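Side-chain contacts in response regulator (Colwellia psychrerythraea, PDB 3EQZ), which carries a CheY-like receiver domain, the signal-receiving module characteristic of response regulators in two-component signalling: residues R5-D10 with R37-L42; K20-P25 with I110-L115; I50-M55 with I62-H67; N101-F106 with T116-S121. All blocks are in the same frame, centred on the assembly; numbering follows the deposited sequence.

Contact 1: R5-D10 with R37-L42; sequences RVFIVD and RAFLTL
Val9 of strand 6-9 and Phe39 of the short helix 36-39 bring their CA atoms to 7.4 Å, and the chain leaves Phe39 through a type I turn that delivers Leu42 to the same face of the strand. The Phe39 ring carries the contact. Val9 CG2 sits over its face in a CH-pi contact, 3.7 Å from the Phe39 ring centroid and only 8° off the normal. CG of Phe39 is anti to the backbone N (chi1 164°), which carries the ring across to the strand. Phe39 CE1 also reaches Phe7 CB at 3.7 Å, the two side chains being roughly perpendicular. Leu42 adds one branch, its CD1 lying 3.6 Å from Phe7 CE1. Outside the pair, Phe39 also meets Ile50 and Leu44, and Phe33 touches both Phe7 and Leu42. With no hydrogen bond across it, this join between an inner strand of the parallel sheet and a flanking helix of the receiver fold rests on shape and burial of apolar groups.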
loop_
_atom_site.group_PDB
_atom_site.type_symbol
_atom_site.label_atom_id
_atom_site.label_comp_id
_atom_site.label_asym_id
_atom_site.label_seq_id
_atom_site.Cartn_x
_atom_site.Cartn_y
_atom_site.Cartn_z
ATOM N N ARG B 5 -28.711 0.270 -15.546
ATOM C CA ARG B 5 -28.265 -1.104 -15.677
ATOM C C ARG B 5 -27.155 -1.374 -14.634
ATOM O O ARG B 5 -26.252 -0.540 -14.457
ATOM C CB ARG B 5 -27.786 -1.386 -17.104
ATOM C CG ARG B 5 -28.856 -1.108 -18.212
ATOM C CD ARG B 5 -28.370 -1.580 -19.615
ATOM N NE ARG B 5 -27.105 -0.928 -19.992
ATOM C CZ ARG B 5 -26.450 -1.166 -21.134
ATOM N NH1 ARG B 5 -26.959 -2.021 -22.012
ATOM N NH2 ARG B 5 -25.305 -0.562 -21.412
ATOM N N VAL B 6 -27.250 -2.504 -13.944
ATOM C CA VAL B 6 -26.179 -2.965 -13.050
ATOM C C VAL B 6 -25.661 -4.256 -13.668
ATOM O O VAL B 6 -26.461 -5.092 -14.079
ATOM C CB VAL B 6 -26.674 -3.206 -11.621
ATOM C CG1 VAL B 6 -25.537 -3.720 -10.725
ATOM C CG2 VAL B 6 -27.273 -1.920 -11.047
ATOM N N PHE B 7 -24.351 -4.387 -13.806
ATOM C CA PHE B 7 -23.736 -5.624 -14.310
ATOM C C PHE B 7 -22.918 -6.208 -13.202
ATOM O O PHE B 7 -22.009 -5.525 -12.685
ATOM C CB PHE B 7 -22.832 -5.322 -15.505
ATOM C CG PHE B 7 -23.594 -4.776 -16.692
ATOM C CD1 PHE B 7 -24.207 -5.639 -17.607
ATOM C CD2 PHE B 7 -23.729 -3.410 -16.890
ATOM C CE1 PHE B 7 -24.954 -5.144 -18.716
ATOM C CE2 PHE B 7 -24.474 -2.899 -18.010
ATOM C CZ PHE B 7 -25.092 -3.773 -18.910
ATOM N N ILE B 8 -23.239 -7.435 -12.829
ATOM C CA ILE B 8 -22.497 -8.165 -11.829
ATOM C C ILE B 8 -21.538 -9.132 -12.531
ATOM O O ILE B 8 -21.981 -9.999 -13.299
ATOM C CB ILE B 8 -23.422 -9.012 -10.914
ATOM C CG1 ILE B 8 -24.365 -8.092 -10.154
ATOM C CG2 ILE B 8 -22.572 -9.893 -9.923
ATOM C CD1 ILE B 8 -25.573 -8.783 -9.521
ATOM N N VAL B 9 -20.239 -8.969 -12.265
ATOM C CA VAL B 9 -19.211 -9.793 -12.903
ATOM C C VAL B 9 -18.447 -10.607 -11.828
ATOM O O VAL B 9 -17.670 -10.072 -11.021
ATOM C CB VAL B 9 -18.281 -8.927 -13.760
ATOM C CG1 VAL B 9 -17.373 -9.785 -14.636
ATOM C CG2 VAL B 9 -19.121 -7.912 -14.575
ATOM N N ASP B 10 -18.684 -11.914 -11.815
ATOM C CA ASP B 10 -18.173 -12.759 -10.741
ATOM C C ASP B 10 -18.356 -14.158 -11.235
ATOM O O ASP B 10 -19.491 -14.564 -11.535
ATOM C CB ASP B 10 -19.039 -12.555 -9.498
ATOM C CG ASP B 10 -18.516 -13.301 -8.259
ATOM O OD1 ASP B 10 -17.550 -14.119 -8.358
ATOM O OD2 ASP B 10 -19.075 -13.026 -7.163
ATOM N N ARG B 37 -15.134 -12.659 -19.953
ATOM C CA ARG B 37 -14.890 -12.282 -21.345
ATOM C C ARG B 37 -16.142 -11.990 -22.127
ATOM O O ARG B 37 -16.127 -11.263 -23.083
ATOM C CB ARG B 37 -14.127 -13.354 -22.077
ATOM C CG ARG B 37 -13.992 -12.922 -23.503
ATOM C CD ARG B 37 -13.116 -13.832 -24.275
ATOM N NE ARG B 37 -12.979 -13.268 -25.607
ATOM C CZ ARG B 37 -13.409 -12.058 -25.953
ATOM N NH1 ARG B 37 -13.996 -11.259 -25.046
ATOM N NH2 ARG B 37 -13.241 -11.649 -27.211
ATOM N N ALA B 38 -17.252 -12.576 -21.721
ATOM C CA ALA B 38 -18.494 -12.272 -22.395
ATOM C C ALA B 38 -18.916 -10.870 -22.000
ATOM O O ALA B 38 -19.443 -10.082 -22.813
ATOM C CB ALA B 38 -19.588 -13.301 -21.990
ATOM N N PHE B 39 -18.698 -10.549 -20.727
ATOM C CA PHE B 39 -19.033 -9.211 -20.265
ATOM C C PHE B 39 -18.241 -8.177 -21.043
ATOM O O PHE B 39 -18.741 -7.098 -21.347
ATOM C CB PHE B 39 -18.761 -9.067 -18.774
ATOM C CG PHE B 39 -18.724 -7.630 -18.314
ATOM C CD1 PHE B 39 -19.904 -6.919 -18.120
ATOM C CD2 PHE B 39 -17.523 -7.016 -18.033
ATOM C CE1 PHE B 39 -19.887 -5.596 -17.684
ATOM C CE2 PHE B 39 -17.479 -5.716 -17.603
ATOM C CZ PHE B 39 -18.671 -5.004 -17.421
ATOM N N LEU B 40 -17.017 -8.519 -21.398
ATOM C CA LEU B 40 -16.122 -7.550 -22.056
ATOM C C LEU B 40 -16.497 -7.213 -23.499
ATOM O O LEU B 40 -15.894 -6.344 -24.113
ATOM C CB LEU B 40 -14.672 -8.021 -21.974
ATOM C CG LEU B 40 -14.044 -7.955 -20.572
ATOM C CD1 LEU B 40 -12.588 -8.355 -20.572
ATOM C CD2 LEU B 40 -14.229 -6.540 -19.995
ATOM N N THR B 41 -17.501 -7.879 -24.047
ATOM C CA THR B 41 -17.919 -7.571 -25.417
ATOM C C THR B 41 -18.880 -6.400 -25.371
ATOM O O THR B 41 -19.131 -5.746 -26.397
ATOM C CB THR B 41 -18.633 -8.789 -26.099
ATOM O OG1 THR B 41 -19.822 -9.133 -25.371
ATOM C CG2 THR B 41 -17.703 -10.023 -26.149
ATOM N N LEU B 42 -19.407 -6.118 -24.174
ATOM C CA LEU B 42 -20.419 -5.059 -24.014
ATOM C C LEU B 42 -19.800 -3.681 -24.041
ATOM O O LEU B 42 -18.666 -3.496 -23.616
ATOM C CB LEU B 42 -21.171 -5.214 -22.693
ATOM C CG LEU B 42 -22.003 -6.473 -22.516
ATOM C CD1 LEU B 42 -22.667 -6.464 -21.178
ATOM C CD2 LEU B 42 -23.014 -6.516 -23.648
#

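Contact 2: K20-P25 with I110-L115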
loop_
_atom_site.group_PDB
_atom_site.type_symbol
_atom_site.label_atom_id
_atom_site.label_comp_id
_atom_site.label_asym_id
_atom_site.label_seq_id
_atom_site.Cartn_x
_atom_site.Cartn_y
_atom_site.Cartn_z
ATOM N N LYS B 20 -26.667 -10.631 -6.769
ATOM C CA LYS B 20 -27.900 -10.436 -7.537
ATOM C C LYS B 20 -29.169 -10.298 -6.667
ATOM O O LYS B 20 -30.043 -9.501 -6.962
ATOM C CB LYS B 20 -28.120 -11.551 -8.569
ATOM C CG LYS B 20 -29.292 -11.188 -9.494
ATOM C CD LYS B 20 -29.386 -12.092 -10.731
ATOM C CE LYS B 20 -30.246 -11.416 -11.761
ATOM N NZ LYS B 20 -30.575 -12.319 -12.924
ATOM N N THR B 21 -29.288 -11.092 -5.619
ATOM C CA THR B 21 -30.468 -10.969 -4.785
ATOM C C THR B 21 -30.476 -9.659 -3.981
ATOM O O THR B 21 -31.535 -9.130 -3.676
ATOM C CB THR B 21 -30.658 -12.189 -3.858
ATOM O OG1 THR B 21 -29.561 -12.272 -2.936
ATOM C CG2 THR B 21 -30.744 -13.496 -4.673
ATOM N N ILE B 22 -29.307 -9.105 -3.686
ATOM C CA ILE B 22 -29.240 -7.842 -2.989
ATOM C C ILE B 22 -29.539 -6.667 -3.920
ATOM O O ILE B 22 -30.152 -5.702 -3.525
ATOM C CB ILE B 22 -27.840 -7.653 -2.303
ATOM C CG1 ILE B 22 -27.749 -8.534 -1.073
ATOM C CG2 ILE B 22 -27.623 -6.187 -1.869
ATOM C CD1 ILE B 22 -26.344 -8.940 -0.747
ATOM N N VAL B 23 -29.113 -6.753 -5.179
ATOM C CA VAL B 23 -29.294 -5.642 -6.103
ATOM C C VAL B 23 -30.701 -5.572 -6.695
ATOM O O VAL B 23 -31.223 -4.486 -6.995
ATOM C CB VAL B 23 -28.272 -5.723 -7.303
ATOM C CG1 VAL B 23 -28.623 -4.692 -8.376
ATOM C CG2 VAL B 23 -26.786 -5.580 -6.827
ATOM N N GLU B 24 -31.298 -6.720 -6.946
ATOM C CA GLU B 24 -32.480 -6.677 -7.781
ATOM C C GLU B 24 -33.660 -5.902 -7.158
ATOM O O GLU B 24 -34.384 -5.218 -7.860
ATOM C CB GLU B 24 -32.916 -8.094 -8.156
ATOM C CG GLU B 24 -33.873 -8.116 -9.337
ATOM C CD GLU B 24 -33.963 -9.509 -10.000
ATOM O OE1 GLU B 24 -33.526 -10.494 -9.364
ATOM O OE2 GLU B 24 -34.449 -9.611 -11.152
ATOM N N PRO B 25 -33.868 -6.007 -5.828
ATOM C CA PRO B 25 -34.994 -5.210 -5.296
ATOM C C PRO B 25 -34.765 -3.723 -5.454
ATOM O O PRO B 25 -35.714 -2.933 -5.363
ATOM C CB PRO B 25 -35.008 -5.579 -3.790
ATOM C CG PRO B 25 -34.532 -7.006 -3.768
ATOM C CD PRO B 25 -33.378 -6.984 -4.841
ATOM N N ILE B 110 -19.164 -10.429 2.215
ATOM C CA ILE B 110 -19.840 -9.186 2.040
ATOM C C ILE B 110 -20.743 -8.856 3.232
ATOM O O ILE B 110 -21.432 -9.729 3.728
ATOM C CB ILE B 110 -20.666 -9.321 0.727
ATOM C CG1 ILE B 110 -20.747 -7.991 0.019
ATOM C CG2 ILE B 110 -21.979 -9.964 0.988
ATOM C CD1 ILE B 110 -19.746 -7.960 -1.112
ATOM N N ASN B 111 -20.721 -7.608 3.690
ATOM C CA ASN B 111 -21.708 -7.142 4.671
ATOM C C ASN B 111 -22.944 -6.702 3.891
ATOM O O ASN B 111 -22.953 -5.666 3.227
ATOM C CB ASN B 111 -21.144 -6.016 5.567
ATOM C CG ASN B 111 -22.146 -5.570 6.612
ATOM O OD1 ASN B 111 -23.305 -5.375 6.313
ATOM N ND2 ASN B 111 -21.707 -5.428 7.840
ATOM N N THR B 112 -23.973 -7.522 3.899
ATOM C CA THR B 112 -25.099 -7.269 3.003
ATOM C C THR B 112 -25.881 -6.042 3.460
ATOM O O THR B 112 -26.455 -5.322 2.644
ATOM C CB THR B 112 -26.051 -8.493 2.949
ATOM O OG1 THR B 112 -26.502 -8.732 4.277
ATOM C CG2 THR B 112 -25.302 -9.753 2.484
ATOM N N GLU B 113 -25.892 -5.791 4.770
ATOM C CA GLU B 113 -26.507 -4.561 5.281
ATOM C C GLU B 113 -25.847 -3.331 4.655
ATOM O O GLU B 113 -26.550 -2.448 4.140
ATOM C CB GLU B 113 -26.447 -4.498 6.838
ATOM C CG GLU B 113 -27.105 -3.283 7.491
ATOM C CD GLU B 113 -26.947 -3.223 9.052
ATOM O OE1 GLU B 113 -26.134 -3.964 9.644
ATOM O OE2 GLU B 113 -27.663 -2.413 9.680
ATOM N N VAL B 114 -24.517 -3.243 4.734
ATOM C CA VAL B 114 -23.817 -2.057 4.170
ATOM C C VAL B 114 -24.054 -1.939 2.657
ATOM O O VAL B 114 -24.277 -0.847 2.147
ATOM C CB VAL B 114 -22.269 -2.065 4.449
ATOM C CG1 VAL B 114 -21.554 -0.989 3.649
ATOM C CG2 VAL B 114 -21.981 -1.871 5.911
ATOM N N LEU B 115 -24.034 -3.063 1.940
ATOM C CA LEU B 115 -24.212 -3.025 0.486
ATOM C C LEU B 115 -25.644 -2.558 0.117
ATOM O O LEU B 115 -25.858 -1.776 -0.785
ATOM C CB LEU B 115 -23.910 -4.410 -0.124
ATOM C CG LEU B 115 -24.084 -4.452 -1.652
ATOM C CD1 LEU B 115 -23.285 -3.403 -2.423
ATOM C CD2 LEU B 115 -23.729 -5.847 -2.217
#
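Ile22 meets Thr112 and Leu115 through aliphatic carbons alone, with no flat group of either segment between them. The planar group that matters is the amide of Asn111, at the N-cap of helix 112-124. Its OD1 accepts the Val114 N-H at 2.9 Å, with a nearly straight N-H...O angle of 167°. The N-H comes in from well above the amide plane, 46° out of it, and the bond occupies an amide N-H of the first helical turn. Across the contact Ile22 sends its two branches to different partners. The longer one ends in CD1, which presses on Thr112 CG2 at 3.5 Å, closer than carbon atoms usually pack. The shorter branch, CG2, lies anti to the Ile22 backbone N and meets Leu115 CD2 at 3.9 Å. With chi1 at 59°, Thr112 CG2 lies opposite its own carbonyl carbon and faces Ile22 CD1. In the fold, this joins the end of helix 13-23 to the start of helix 112-124: Leu115 also packs on Leu19 and on Phe106 of strand 101-107, Ile22 continues onto Thr116, and Val114 touches Ser121 of the second subunit.

Contact 3: I50-M55 with I62-H67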
loop_
_atom_site.group_PDB
_atom_site.type_symbol
_atom_site.label_atom_id
_atom_site.label_comp_id
_atom_site.label_asym_id
_atom_site.label_seq_id
_atom_site.Cartn_x
_atom_site.Cartn_y
_atom_site.Cartn_z
ATOM N N ILE B 50 -21.066 -1.168 -12.540
ATOM C CA ILE B 50 -20.446 -2.490 -12.680
ATOM C C ILE B 50 -20.002 -2.927 -11.291
ATOM O O ILE B 50 -19.269 -2.186 -10.615
ATOM C CB ILE B 50 -19.203 -2.440 -13.573
ATOM C CG1 ILE B 50 -19.580 -1.868 -14.959
ATOM C CG2 ILE B 50 -18.504 -3.804 -13.633
ATOM C CD1 ILE B 50 -18.327 -1.440 -15.761
ATOM N N ILE B 51 -20.451 -4.092 -10.856
ATOM C CA ILE B 51 -19.945 -4.670 -9.616
ATOM C C ILE B 51 -19.006 -5.775 -10.016
ATOM O O ILE B 51 -19.417 -6.761 -10.629
ATOM C CB ILE B 51 -21.073 -5.167 -8.691
ATOM C CG1 ILE B 51 -22.071 -4.023 -8.388
ATOM C CG2 ILE B 51 -20.522 -5.853 -7.432
ATOM C CD1 ILE B 51 -23.331 -4.510 -7.569
ATOM N N LEU B 52 -17.727 -5.589 -9.694
ATOM C CA LEU B 52 -16.676 -6.459 -10.198
ATOM C C LEU B 52 -15.994 -7.224 -9.055
ATOM O O LEU B 52 -15.388 -6.590 -8.161
ATOM C CB LEU B 52 -15.632 -5.659 -10.991
ATOM C CG LEU B 52 -14.384 -6.448 -11.523
ATOM C CD1 LEU B 52 -14.777 -7.646 -12.454
ATOM C CD2 LEU B 52 -13.338 -5.544 -12.245
ATOM N N ASP B 53 -16.120 -8.562 -9.047
ATOM C CA ASP B 53 -15.356 -9.356 -8.091
ATOM C C ASP B 53 -13.967 -9.513 -8.678
ATOM O O ASP B 53 -13.856 -9.788 -9.849
ATOM C CB ASP B 53 -15.988 -10.743 -7.783
ATOM C CG ASP B 53 -15.242 -11.497 -6.628
ATOM O OD1 ASP B 53 -15.764 -11.536 -5.476
ATOM O OD2 ASP B 53 -14.118 -12.004 -6.846
ATOM N N LEU B 54 -12.916 -9.327 -7.871
ATOM C CA LEU B 54 -11.559 -9.385 -8.387
ATOM C C LEU B 54 -11.185 -10.809 -8.755
ATOM O O LEU B 54 -10.254 -11.028 -9.496
ATOM C CB LEU B 54 -10.541 -8.872 -7.365
ATOM C CG LEU B 54 -10.553 -7.380 -7.041
ATOM C CD1 LEU B 54 -9.408 -7.097 -6.069
ATOM C CD2 LEU B 54 -10.474 -6.494 -8.276
ATOM N N MET B 55 -11.901 -11.775 -8.186
ATOM C CA MET B 55 -11.724 -13.174 -8.563
ATOM C C MET B 55 -10.303 -13.651 -8.218
ATOM O O MET B 55 -9.704 -14.469 -8.953
ATOM C CB MET B 55 -12.047 -13.342 -10.062
ATOM C CG MET B 55 -13.605 -13.314 -10.371
ATOM S SD MET B 55 -14.117 -13.298 -12.118
ATOM C CE MET B 55 -14.015 -11.559 -12.630
ATOM N N ILE B 62 -8.392 -8.290 -12.682
ATOM C CA ILE B 62 -7.431 -7.355 -13.253
ATOM C C ILE B 62 -7.581 -7.165 -14.752
ATOM O O ILE B 62 -7.447 -6.054 -15.264
ATOM C CB ILE B 62 -5.988 -7.790 -12.928
ATOM C CG1 ILE B 62 -5.893 -8.034 -11.422
ATOM C CG2 ILE B 62 -5.022 -6.668 -13.286
ATOM C CD1 ILE B 62 -6.536 -6.903 -10.606
ATOM N N GLU B 63 -7.860 -8.233 -15.483
ATOM C CA GLU B 63 -8.095 -8.091 -16.946
ATOM C C GLU B 63 -9.335 -7.254 -17.293
ATOM O O GLU B 63 -9.369 -6.525 -18.287
ATOM C CB GLU B 63 -8.248 -9.483 -17.603
ATOM C CG GLU B 63 -8.375 -9.413 -19.173
ATOM C CD GLU B 63 -7.367 -8.401 -19.818
ATOM O OE1 GLU B 63 -6.296 -8.164 -19.218
ATOM O OE2 GLU B 63 -7.634 -7.821 -20.909
ATOM N N VAL B 64 -10.390 -7.368 -16.501
ATOM C CA VAL B 64 -11.567 -6.537 -16.767
ATOM C C VAL B 64 -11.208 -5.058 -16.530
ATOM O O VAL B 64 -11.573 -4.196 -17.314
ATOM C CB VAL B 64 -12.732 -7.004 -15.860
ATOM C CG1 VAL B 64 -13.880 -6.007 -15.811
ATOM C CG2 VAL B 64 -13.220 -8.435 -16.301
ATOM N N ILE B 65 -10.465 -4.772 -15.448
ATOM C CA ILE B 65 -10.008 -3.404 -15.174
ATOM C C ILE B 65 -9.156 -2.854 -16.297
ATOM O O ILE B 65 -9.415 -1.750 -16.800
ATOM C CB ILE B 65 -9.237 -3.342 -13.821
ATOM C CG1 ILE B 65 -10.231 -3.505 -12.674
ATOM C CG2 ILE B 65 -8.450 -2.030 -13.698
ATOM C CD1 ILE B 65 -9.547 -3.727 -11.319
ATOM N N ARG B 66 -8.140 -3.626 -16.704
ATOM C CA ARG B 66 -7.328 -3.290 -17.882
ATOM C C ARG B 66 -8.200 -3.027 -19.129
ATOM O O ARG B 66 -8.055 -2.031 -19.792
ATOM C CB ARG B 66 -6.318 -4.410 -18.212
ATOM C CG ARG B 66 -5.173 -3.871 -19.102
ATOM C CD ARG B 66 -4.587 -4.852 -20.117
ATOM N NE ARG B 66 -5.608 -5.567 -20.844
ATOM C CZ ARG B 66 -6.208 -5.131 -21.947
ATOM N NH1 ARG B 66 -5.887 -3.950 -22.478
ATOM N NH2 ARG B 66 -7.170 -5.879 -22.504
ATOM N N HIS B 67 -9.101 -3.942 -19.456
ATOM C CA HIS B 67 -9.955 -3.714 -20.634
ATOM C C HIS B 67 -10.794 -2.432 -20.495
ATOM O O HIS B 67 -10.847 -1.599 -21.394
ATOM C CB HIS B 67 -10.874 -4.927 -20.851
ATOM C CG HIS B 67 -11.806 -4.765 -22.019
ATOM N ND1 HIS B 67 -11.511 -5.249 -23.284
ATOM C CD2 HIS B 67 -13.020 -4.167 -22.115
ATOM C CE1 HIS B 67 -12.502 -4.947 -24.109
ATOM N NE2 HIS B 67 -13.430 -4.289 -23.423
#
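In the beta-alpha-beta crossover formed by strand 49-53, helix 60-70 and strand 76-81, Leu52 and Leu54 take up the helix side chains Val64 and Ile65. Leu52 is the hub. An extended first torsion (chi1 176°) sends both its methyls at the helix, where the Leu52 and Val64 side chains overlap alongside each other, running opposite ways. Leu52 CD2 wedges between two helix residues, 3.6 Å from Val64 CG1 and 3.7 Å from Ile65 CG1, while its CD1 leans on the same Val64 methyl. Farther along, Leu54 CD2 approaches Ile65 CD1 at 4.2 Å. All four are buried; Val64 is backed by Phe39 and Ile65 by Ala95 of helix 87-97. Elsewhere on the helix, Arg66 NE and NH2 each meet a different Glu63 oxygen in the guanidinium plane, with a weak, long ion pair to the same residues of the third subunit. Asp53, between the two leucines in sequence, turns away from this packing; its place at the strand's end is consistent with the acidic pocket of CheY-like receivers, and its OD1 pairs with Lys108. The other oxygen closes an Asx turn: Asp53 OD2 takes the Met55 N-H at 2.6 Å on its anti side, 19° out of the carboxylate plane.

Contact 4: N101-F106 with T116-S121; sequences NVINTF and TCFLTS
Phe118 meets Ile103, Asn104 and Phe106 where residues 116-121 of helix 112-124 run nearly antiparallel to residues 101-106 of the strand (158°, segment axes 11.2 Å apart). Read in order, the segment opens with Thr116, one turn into the helix, whose carbonyl O takes hydrogen bonds from both the backbone N-H and the hydroxyl of Thr120, one from above the carbonyl plane and one from below. Cys117 packs against Cys117 of the second subunit, whose Val114 touches Asn104 and Phe118. Next, a chi1 of 178° swings the Phe118 ring out from the helix onto the strand. Asn104 ND2 lies over the centre of that ring, 3.5 Å above its plane, with amide and ring planes 67° apart; Asn104 CB adds a CH-pi contact over the face. A weak bond from Thr105 N to Asn104 OD1 helps hold the amide there. At the ring edge Ile103 CD1 is 3.9 Å from Phe118 CZ. Phe106 turns its own edge to the ring, CZ lying 3.9 Å from Phe118 CD2. Ser121 OG bonds back to the Phe118 carbonyl O at 3.0 Å. An amide nitrogen above an aromatic centre would probably find mild electrostatic favour, accommodating a polar residue where the outermost strand of this chain's sheet meets the last helix.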
loop_
_atom_site.group_PDB
_atom_site.type_symbol
_atom_site.label_atom_id
_atom_site.label_comp_id
_atom_site.label_asym_id
_atom_site.label_seq_id
_atom_site.Cartn_x
_atom_site.Cartn_y
_atom_site.Cartn_z
ATOM N N ASN B 101 -13.848 5.340 -12.861
ATOM C CA ASN B 101 -14.655 5.889 -11.758
ATOM C C ASN B 101 -15.092 4.816 -10.697
ATOM O O ASN B 101 -16.217 4.306 -10.732
ATOM C CB ASN B 101 -15.862 6.669 -12.311
ATOM C CG ASN B 101 -16.765 7.297 -11.196
ATOM O OD1 ASN B 101 -18.000 7.506 -11.379
ATOM N ND2 ASN B 101 -16.157 7.609 -10.069
ATOM N N VAL B 102 -14.167 4.486 -9.786
ATOM C CA VAL B 102 -14.441 3.556 -8.703
ATOM C C VAL B 102 -15.218 4.295 -7.621
ATOM O O VAL B 102 -14.717 5.268 -7.047
ATOM C CB VAL B 102 -13.155 3.005 -8.084
ATOM C CG1 VAL B 102 -13.475 1.982 -6.972
ATOM C CG2 VAL B 102 -12.256 2.383 -9.167
ATOM N N ILE B 103 -16.453 3.882 -7.381
ATOM C CA ILE B 103 -17.335 4.593 -6.444
ATOM C C ILE B 103 -17.395 3.934 -5.046
ATOM O O ILE B 103 -17.812 4.567 -4.093
ATOM C CB ILE B 103 -18.732 4.705 -7.006
ATOM C CG1 ILE B 103 -19.285 3.304 -7.295
ATOM C CG2 ILE B 103 -18.747 5.649 -8.251
ATOM C CD1 ILE B 103 -20.777 3.335 -7.483
ATOM N N ASN B 104 -16.886 2.705 -4.922
ATOM C CA ASN B 104 -16.817 2.065 -3.642
ATOM C C ASN B 104 -16.173 0.732 -3.818
ATOM O O ASN B 104 -16.062 0.266 -4.957
ATOM C CB ASN B 104 -18.242 1.891 -3.066
ATOM C CG ASN B 104 -18.242 1.798 -1.526
ATOM O OD1 ASN B 104 -17.208 1.934 -0.891
ATOM N ND2 ASN B 104 -19.404 1.610 -0.948
ATOM N N THR B 105 -15.711 0.150 -2.697
ATOM C CA THR B 105 -15.222 -1.206 -2.617
ATOM C C THR B 105 -15.810 -1.925 -1.391
ATOM O O THR B 105 -16.224 -1.285 -0.428
ATOM C CB THR B 105 -13.647 -1.284 -2.522
ATOM O OG1 THR B 105 -13.208 -0.801 -1.250
ATOM C CG2 THR B 105 -12.982 -0.454 -3.653
ATOM N N PHE B 106 -15.865 -3.244 -1.454
ATOM C CA PHE B 106 -16.413 -4.060 -0.385
ATOM C C PHE B 106 -15.562 -5.268 -0.181
ATOM O O PHE B 106 -15.291 -5.981 -1.127
ATOM C CB PHE B 106 -17.829 -4.563 -0.745
ATOM C CG PHE B 106 -18.838 -3.466 -0.827
ATOM C CD1 PHE B 106 -19.652 -3.153 0.285
ATOM C CD2 PHE B 106 -18.963 -2.709 -1.992
ATOM C CE1 PHE B 106 -20.618 -2.107 0.216
ATOM C CE2 PHE B 106 -19.909 -1.635 -2.062
ATOM C CZ PHE B 106 -20.729 -1.340 -0.956
ATOM N N THR B 116 -26.620 -3.058 0.835
ATOM C CA THR B 116 -28.033 -2.675 0.599
ATOM C C THR B 116 -28.230 -1.180 0.851
ATOM O O THR B 116 -28.826 -0.447 0.040
ATOM C CB THR B 116 -28.952 -3.483 1.533
ATOM O OG1 THR B 116 -28.806 -4.868 1.214
ATOM C CG2 THR B 116 -30.432 -3.069 1.313
ATOM N N CYS B 117 -27.661 -0.737 1.967
ATOM C CA CYS B 117 -27.682 0.666 2.330
ATOM C C CYS B 117 -26.991 1.575 1.259
ATOM O O CYS B 117 -27.577 2.569 0.764
ATOM C CB CYS B 117 -27.038 0.808 3.705
ATOM S SG CYS B 117 -27.197 2.457 4.364
ATOM N N PHE B 118 -25.783 1.193 0.831
ATOM C CA PHE B 118 -25.103 1.925 -0.235
ATOM C C PHE B 118 -25.878 1.981 -1.574
ATOM O O PHE B 118 -26.011 3.040 -2.202
ATOM C CB PHE B 118 -23.684 1.377 -0.469
ATOM C CG PHE B 118 -22.965 2.086 -1.588
ATOM C CD1 PHE B 118 -22.586 3.419 -1.456
ATOM C CD2 PHE B 118 -22.702 1.439 -2.783
ATOM C CE1 PHE B 118 -21.954 4.097 -2.511
ATOM C CE2 PHE B 118 -22.073 2.096 -3.827
ATOM C CZ PHE B 118 -21.675 3.418 -3.687
ATOM N N LEU B 119 -26.351 0.834 -2.056
ATOM C CA LEU B 119 -27.090 0.848 -3.322
ATOM C C LEU B 119 -28.396 1.655 -3.189
ATOM O O LEU B 119 -28.821 2.327 -4.115
ATOM C CB LEU B 119 -27.394 -0.567 -3.770
ATOM C CG LEU B 119 -26.166 -1.453 -4.135
ATOM C CD1 LEU B 119 -26.591 -2.868 -4.428
ATOM C CD2 LEU B 119 -25.446 -0.863 -5.335
ATOM N N THR B 120 -29.044 1.578 -2.042
ATOM C CA THR B 120 -30.185 2.451 -1.792
ATOM C C THR B 120 -29.816 3.930 -1.941
ATOM O O THR B 120 -30.469 4.645 -2.717
ATOM C CB THR B 120 -30.833 2.132 -0.439
ATOM O OG1 THR B 120 -31.226 0.753 -0.452
ATOM C CG2 THR B 120 -32.084 3.029 -0.141
ATOM N N SER B 121 -28.764 4.411 -1.268
ATOM C CA SER B 121 -28.431 5.836 -1.478
ATOM C C SER B 121 -28.038 6.121 -2.945
ATOM O O SER B 121 -28.328 7.204 -3.489
ATOM C CB SER B 121 -27.323 6.320 -0.539
ATOM O OG SER B 121 -26.095 5.682 -0.868
#

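In the fold
From the N terminus, contact 1 closes the first loop, folding helix 36-39 back on strand 6-9. Contact 2 starts within that loop, on helix 13-23, but its partner waits until residues 110-115, so the two cross; its long loop contains contact 3 entirely. Contact 3 follows contact 1 in series and closes a short loop, and their strands 6-9 and 49-53 are neighbours in the parallel sheet. Contact 4 comes last, crossing contact 2 and sharing helix 112-124 with it. Contacts 1 and 3 therefore secure helices 36-39 and 60-70 on one face of the sheet, while contacts 2 and 4 bind helix 112-124 to helix 13-23 and to strand 101-107, outermost in this chain's sheet.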